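Local coordinates for sulfotransferase (Mycobacterium tuberculosis, PDB 2ZQ5), which probably transfers a sulfuryl group to an acceptor molecule that is not known, at residues C174-V185 and W205-L216. Sequence-based numbering, arbitrary orientation.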
loop_
_atom_site.group_PDB
_atom_site.type_symbol
_atom_site.label_atom_id
_atom_site.label_comp_id
_atom_site.label_asym_id
_atom_site.label_seq_id
_atom_site.Cartn_x
_atom_site.Cartn_y
_atom_site.Cartn_z
ATOM N N CYS A 174 1.171 0.844 2.919
ATOM C CA CYS A 174 2.611 0.760 2.701
ATOM C C CYS A 174 3.099 0.960 1.272
ATOM O O CYS A 174 4.275 1.264 1.073
ATOM C CB CYS A 174 3.137 -0.574 3.235
ATOM S SG CYS A 174 2.789 -0.860 4.995
ATOM N N TRP A 175 2.228 0.798 0.277
ATOM C CA TRP A 175 2.685 0.996 -1.096
ATOM C C TRP A 175 3.198 2.419 -1.275
ATOM O O TRP A 175 4.021 2.675 -2.151
ATOM C CB TRP A 175 1.581 0.695 -2.127
ATOM C CG TRP A 175 0.402 1.614 -2.084
ATOM C CD1 TRP A 175 -0.771 1.412 -1.416
ATOM C CD2 TRP A 175 0.287 2.890 -2.725
ATOM N NE1 TRP A 175 -1.612 2.484 -1.600
ATOM C CE2 TRP A 175 -0.989 3.405 -2.399
ATOM C CE3 TRP A 175 1.136 3.648 -3.542
ATOM C CZ2 TRP A 175 -1.435 4.647 -2.864
ATOM C CZ3 TRP A 175 0.690 4.886 -4.003
ATOM C CH2 TRP A 175 -0.586 5.369 -3.661
ATOM N N GLN A 176 2.724 3.342 -0.437
ATOM C CA GLN A 176 3.173 4.727 -0.528
ATOM C C GLN A 176 4.660 4.828 -0.205
ATOM O O GLN A 176 5.324 5.779 -0.612
ATOM C CB GLN A 176 2.357 5.618 0.410
ATOM C CG GLN A 176 0.986 5.967 -0.145
ATOM C CD GLN A 176 1.004 7.200 -1.033
ATOM O OE1 GLN A 176 1.912 7.391 -1.844
ATOM N NE2 GLN A 176 -0.011 8.043 -0.887
ATOM N N LEU A 177 5.173 3.849 0.533
ATOM C CA LEU A 177 6.594 3.816 0.860
ATOM C C LEU A 177 7.330 2.899 -0.110
ATOM O O LEU A 177 8.382 3.263 -0.628
ATOM C CB LEU A 177 6.827 3.320 2.291
ATOM C CG LEU A 177 6.341 4.208 3.436
ATOM C CD1 LEU A 177 6.599 3.502 4.751
ATOM C CD2 LEU A 177 7.061 5.557 3.405
ATOM N N LEU A 178 6.766 1.719 -0.362
ATOM C CA LEU A 178 7.389 0.745 -1.255
ATOM C C LEU A 178 7.547 1.246 -2.691
ATOM O O LEU A 178 8.422 0.776 -3.426
ATOM C CB LEU A 178 6.592 -0.566 -1.230
ATOM C CG LEU A 178 6.568 -1.280 0.127
ATOM C CD1 LEU A 178 5.479 -2.333 0.128
ATOM C CD2 LEU A 178 7.926 -1.902 0.424
ATOM N N ARG A 179 6.711 2.201 -3.093
ATOM C CA ARG A 179 6.809 2.750 -4.442
ATOM C C ARG A 179 8.182 3.388 -4.645
ATOM O O ARG A 179 8.645 3.522 -5.774
ATOM C CB ARG A 179 5.713 3.795 -4.689
ATOM C CG ARG A 179 5.822 5.014 -3.788
ATOM C CD ARG A 179 4.786 6.091 -4.088
ATOM N NE ARG A 179 4.860 7.135 -3.068
ATOM C CZ ARG A 179 4.549 8.413 -3.254
ATOM N NH1 ARG A 179 4.135 8.845 -4.439
ATOM N NH2 ARG A 179 4.656 9.264 -2.242
ATOM N N GLN A 180 8.831 3.783 -3.553
ATOM C CA GLN A 180 10.154 4.397 -3.653
ATOM C C GLN A 180 11.149 3.436 -4.304
ATOM O O GLN A 180 12.111 3.867 -4.947
ATOM C CB GLN A 180 10.669 4.806 -2.266
ATOM C CG GLN A 180 9.931 5.977 -1.642
ATOM C CD GLN A 180 10.607 6.485 -0.379
ATOM O OE1 GLN A 180 11.775 6.185 -0.122
ATOM N NE2 GLN A 180 9.880 7.270 0.407
ATOM N N SER A 181 10.899 2.137 -4.137
ATOM C CA SER A 181 11.742 1.076 -4.694
ATOM C C SER A 181 11.140 0.505 -5.978
ATOM O O SER A 181 11.702 -0.415 -6.580
ATOM C CB SER A 181 11.880 -0.071 -3.690
ATOM O OG SER A 181 12.378 0.376 -2.443
ATOM N N LEU A 182 10.001 1.051 -6.387
ATOM C CA LEU A 182 9.287 0.584 -7.572
ATOM C C LEU A 182 8.942 -0.905 -7.497
ATOM O O LEU A 182 8.872 -1.589 -8.519
ATOM C CB LEU A 182 10.067 0.894 -8.861
ATOM C CG LEU A 182 10.023 2.340 -9.393
ATOM C CD1 LEU A 182 8.584 2.854 -9.412
ATOM C CD2 LEU A 182 10.887 3.238 -8.528
ATOM N N HIS A 183 8.749 -1.394 -6.272
ATOM C CA HIS A 183 8.343 -2.782 -6.019
ATOM C C HIS A 183 6.984 -2.657 -5.341
ATOM O O HIS A 183 6.898 -2.302 -4.161
ATOM C CB HIS A 183 9.314 -3.502 -5.073
ATOM C CG HIS A 183 10.576 -3.970 -5.730
ATOM N ND1 HIS A 183 11.543 -3.105 -6.194
ATOM C CD2 HIS A 183 11.042 -5.219 -5.976
ATOM C CE1 HIS A 183 12.549 -3.798 -6.695
ATOM N NE2 HIS A 183 12.271 -5.083 -6.575
ATOM N N SER A 184 5.920 -2.947 -6.079
ATOM C CA SER A 184 4.573 -2.809 -5.537
ATOM C C SER A 184 3.552 -3.583 -6.355
ATOM O O SER A 184 3.650 -3.635 -7.580
ATOM C CB SER A 184 4.191 -1.324 -5.519
ATOM O OG SER A 184 2.847 -1.135 -5.115
ATOM N N VAL A 185 2.575 -4.190 -5.686
ATOM C CA VAL A 185 1.541 -4.917 -6.415
ATOM C C VAL A 185 0.397 -3.977 -6.797
ATOM O O VAL A 185 -0.614 -4.408 -7.354
ATOM C CB VAL A 185 0.981 -6.121 -5.606
ATOM C CG1 VAL A 185 2.063 -7.176 -5.432
ATOM C CG2 VAL A 185 0.456 -5.661 -4.257
ATOM N N TRP A 205 11.927 -9.406 -2.142
ATOM C CA TRP A 205 11.423 -8.139 -1.621
ATOM C C TRP A 205 12.210 -7.600 -0.434
ATOM O O TRP A 205 11.974 -6.472 0.001
ATOM C CB TRP A 205 9.971 -8.283 -1.157
ATOM C CG TRP A 205 8.920 -8.433 -2.218
ATOM C CD1 TRP A 205 8.581 -9.574 -2.886
ATOM C CD2 TRP A 205 7.973 -7.434 -2.618
ATOM N NE1 TRP A 205 7.468 -9.352 -3.669
ATOM C CE2 TRP A 205 7.076 -8.047 -3.521
ATOM C CE3 TRP A 205 7.792 -6.082 -2.296
ATOM C CZ2 TRP A 205 6.009 -7.355 -4.104
ATOM C CZ3 TRP A 205 6.730 -5.392 -2.874
ATOM C CH2 TRP A 205 5.851 -6.029 -3.769
ATOM N N THR A 206 13.142 -8.381 0.096
ATOM C CA THR A 206 13.873 -7.937 1.274
ATOM C C THR A 206 14.486 -6.539 1.196
ATOM O O THR A 206 14.301 -5.739 2.104
ATOM C CB THR A 206 14.943 -8.964 1.683
ATOM O OG1 THR A 206 14.332 -10.257 1.789
ATOM C CG2 THR A 206 15.529 -8.599 3.043
ATOM N N PRO A 207 15.208 -6.214 0.113
ATOM C CA PRO A 207 15.789 -4.869 0.054
ATOM C C PRO A 207 14.727 -3.773 0.141
ATOM O O PRO A 207 14.947 -2.734 0.761
ATOM C CB PRO A 207 16.525 -4.866 -1.284
ATOM C CG PRO A 207 16.913 -6.310 -1.451
ATOM C CD PRO A 207 15.662 -7.035 -1.021
ATOM N N SER A 208 13.573 -4.014 -0.475
ATOM C CA SER A 208 12.484 -3.040 -0.446
ATOM C C SER A 208 11.912 -2.908 0.960
ATOM O O SER A 208 11.559 -1.811 1.388
ATOM C CB SER A 208 11.372 -3.440 -1.418
ATOM O OG SER A 208 11.795 -3.294 -2.760
ATOM N N TYR A 209 11.809 -4.019 1.681
ATOM C CA TYR A 209 11.288 -3.943 3.040
ATOM C C TYR A 209 12.302 -3.315 3.985
ATOM O O TYR A 209 11.930 -2.673 4.964
ATOM C CB TYR A 209 10.837 -5.321 3.533
ATOM C CG TYR A 209 9.399 -5.608 3.161
ATOM C CD1 TYR A 209 9.021 -5.771 1.826
ATOM C CD2 TYR A 209 8.404 -5.644 4.136
ATOM C CE1 TYR A 209 7.689 -5.958 1.471
ATOM C CE2 TYR A 209 7.061 -5.834 3.792
ATOM C CZ TYR A 209 6.714 -5.987 2.457
ATOM O OH TYR A 209 5.397 -6.160 2.098
ATOM N N CYS A 210 13.585 -3.488 3.693
ATOM C CA CYS A 210 14.609 -2.872 4.516
ATOM C C CYS A 210 14.478 -1.352 4.386
ATOM O O CYS A 210 14.646 -0.615 5.364
ATOM C CB CYS A 210 15.989 -3.338 4.063
ATOM S SG CYS A 210 16.418 -4.985 4.672
ATOM N N ARG A 211 14.165 -0.879 3.183
ATOM C CA ARG A 211 13.996 0.555 2.976
ATOM C C ARG A 211 12.720 1.016 3.691
ATOM O O ARG A 211 12.671 2.100 4.277
ATOM C CB ARG A 211 13.918 0.877 1.482
ATOM C CG ARG A 211 13.980 2.366 1.204
ATOM C CD ARG A 211 13.677 2.704 -0.242
ATOM N NE ARG A 211 13.693 4.152 -0.433
ATOM C CZ ARG A 211 14.795 4.869 -0.633
ATOM N NH1 ARG A 211 15.980 4.276 -0.688
ATOM N NH2 ARG A 211 14.714 6.189 -0.742
ATOM N N HIS A 212 11.688 0.179 3.636
ATOM C CA HIS A 212 10.416 0.454 4.296
ATOM C C HIS A 212 10.703 0.706 5.782
ATOM O O HIS A 212 10.223 1.678 6.366
ATOM C CB HIS A 212 9.497 -0.763 4.078
ATOM C CG HIS A 212 8.178 -0.700 4.788
ATOM N ND1 HIS A 212 8.017 -1.104 6.097
ATOM C CD2 HIS A 212 6.941 -0.378 4.340
ATOM C CE1 HIS A 212 6.738 -1.039 6.421
ATOM N NE2 HIS A 212 6.064 -0.603 5.371
ATOM N N ARG A 213 11.520 -0.157 6.378
ATOM C CA ARG A 213 11.876 -0.026 7.789
ATOM C C ARG A 213 12.646 1.265 8.076
ATOM O O ARG A 213 12.395 1.925 9.088
ATOM C CB ARG A 213 12.690 -1.242 8.237
ATOM C CG ARG A 213 13.120 -1.190 9.689
ATOM C CD ARG A 213 13.652 -2.536 10.154
ATOM N NE ARG A 213 14.216 -2.454 11.498
ATOM C CZ ARG A 213 15.380 -1.874 11.776
ATOM N NH1 ARG A 213 16.102 -1.333 10.803
ATOM N NH2 ARG A 213 15.825 -1.832 13.027
ATOM N N ARG A 214 13.581 1.624 7.199
ATOM C CA ARG A 214 14.341 2.858 7.378
ATOM C C ARG A 214 13.379 4.041 7.375
ATOM O O ARG A 214 13.582 5.019 8.094
ATOM C CB ARG A 214 15.377 3.032 6.263
ATOM C CG ARG A 214 16.533 2.046 6.303
ATOM C CD ARG A 214 17.619 2.469 5.324
ATOM N NE ARG A 214 18.091 3.822 5.612
ATOM C CZ ARG A 214 18.974 4.485 4.872
ATOM N NH1 ARG A 214 19.494 3.924 3.788
ATOM N NH2 ARG A 214 19.341 5.711 5.217
ATOM N N ASN A 215 12.330 3.958 6.562
ATOM C CA ASN A 215 11.352 5.032 6.523
ATOM C C ASN A 215 10.498 5.060 7.791
ATOM O O ASN A 215 10.112 6.135 8.250
ATOM C CB ASN A 215 10.482 4.929 5.268
ATOM C CG ASN A 215 11.068 5.711 4.106
ATOM O OD1 ASN A 215 11.409 6.887 4.255
ATOM N ND2 ASN A 215 11.188 5.071 2.947
ATOM N N LEU A 216 10.203 3.895 8.367
ATOM C CA LEU A 216 9.435 3.873 9.610
ATOM C C LEU A 216 10.289 4.475 10.729
ATOM O O LEU A 216 9.779 5.192 11.588
ATOM C CB LEU A 216 9.021 2.445 9.990
ATOM C CG LEU A 216 8.057 1.713 9.052
ATOM C CD1 LEU A 216 7.493 0.498 9.781
ATOM C CD2 LEU A 216 6.918 2.629 8.627
HETATM O O HOH W 1 10.421 2.785 1.255
HETATM O O HOH W 2 10.792 0.407 -0.182
#
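Two N-H groups of Arg211 converge on one oxygen of Gln180, both as hydrogen bonds. Arg211 NE lies 2.8 Å from Gln180 OE1, and NH2 of Arg211 lies 3.0 Å from the same OE1. The oxygen sits in the guanidinium plane, while the amide is turned 68° from it. With CG anti to the backbone N (chi1 -170°) and the rest of the chain straight as far as NE, the guanidinium reaches the glutamine. Asn215 ND2 adds a weak third bond to OE1. Ser75 OG, from helix 55-81, hydrogen-bonds Gln180 NE2 and Asn215 OD1. One water links Leu177 O to Asn215 ND2; another donates to Ser181 OG and Ser208 O. Ser181 OG also bonds Asp34. The contact joins helix 206-219 to the short helix 175-178 and the 3-10 turn after it, within the helical part of this sulfotransferase fold, whose core is a five-stranded parallel sheet. Ser208 OG lies over one face of the His183 ring, 3.3 Å from His183 CG. His183 ND1 donates to Ser181 O in the ring plane, which helps set the ring's rotation. Cys174 SG lies at the His212 ring edge, 3.3 Å from His212 NE2. Leu177 CD1 meets His212 CD2 at 3.9 Å.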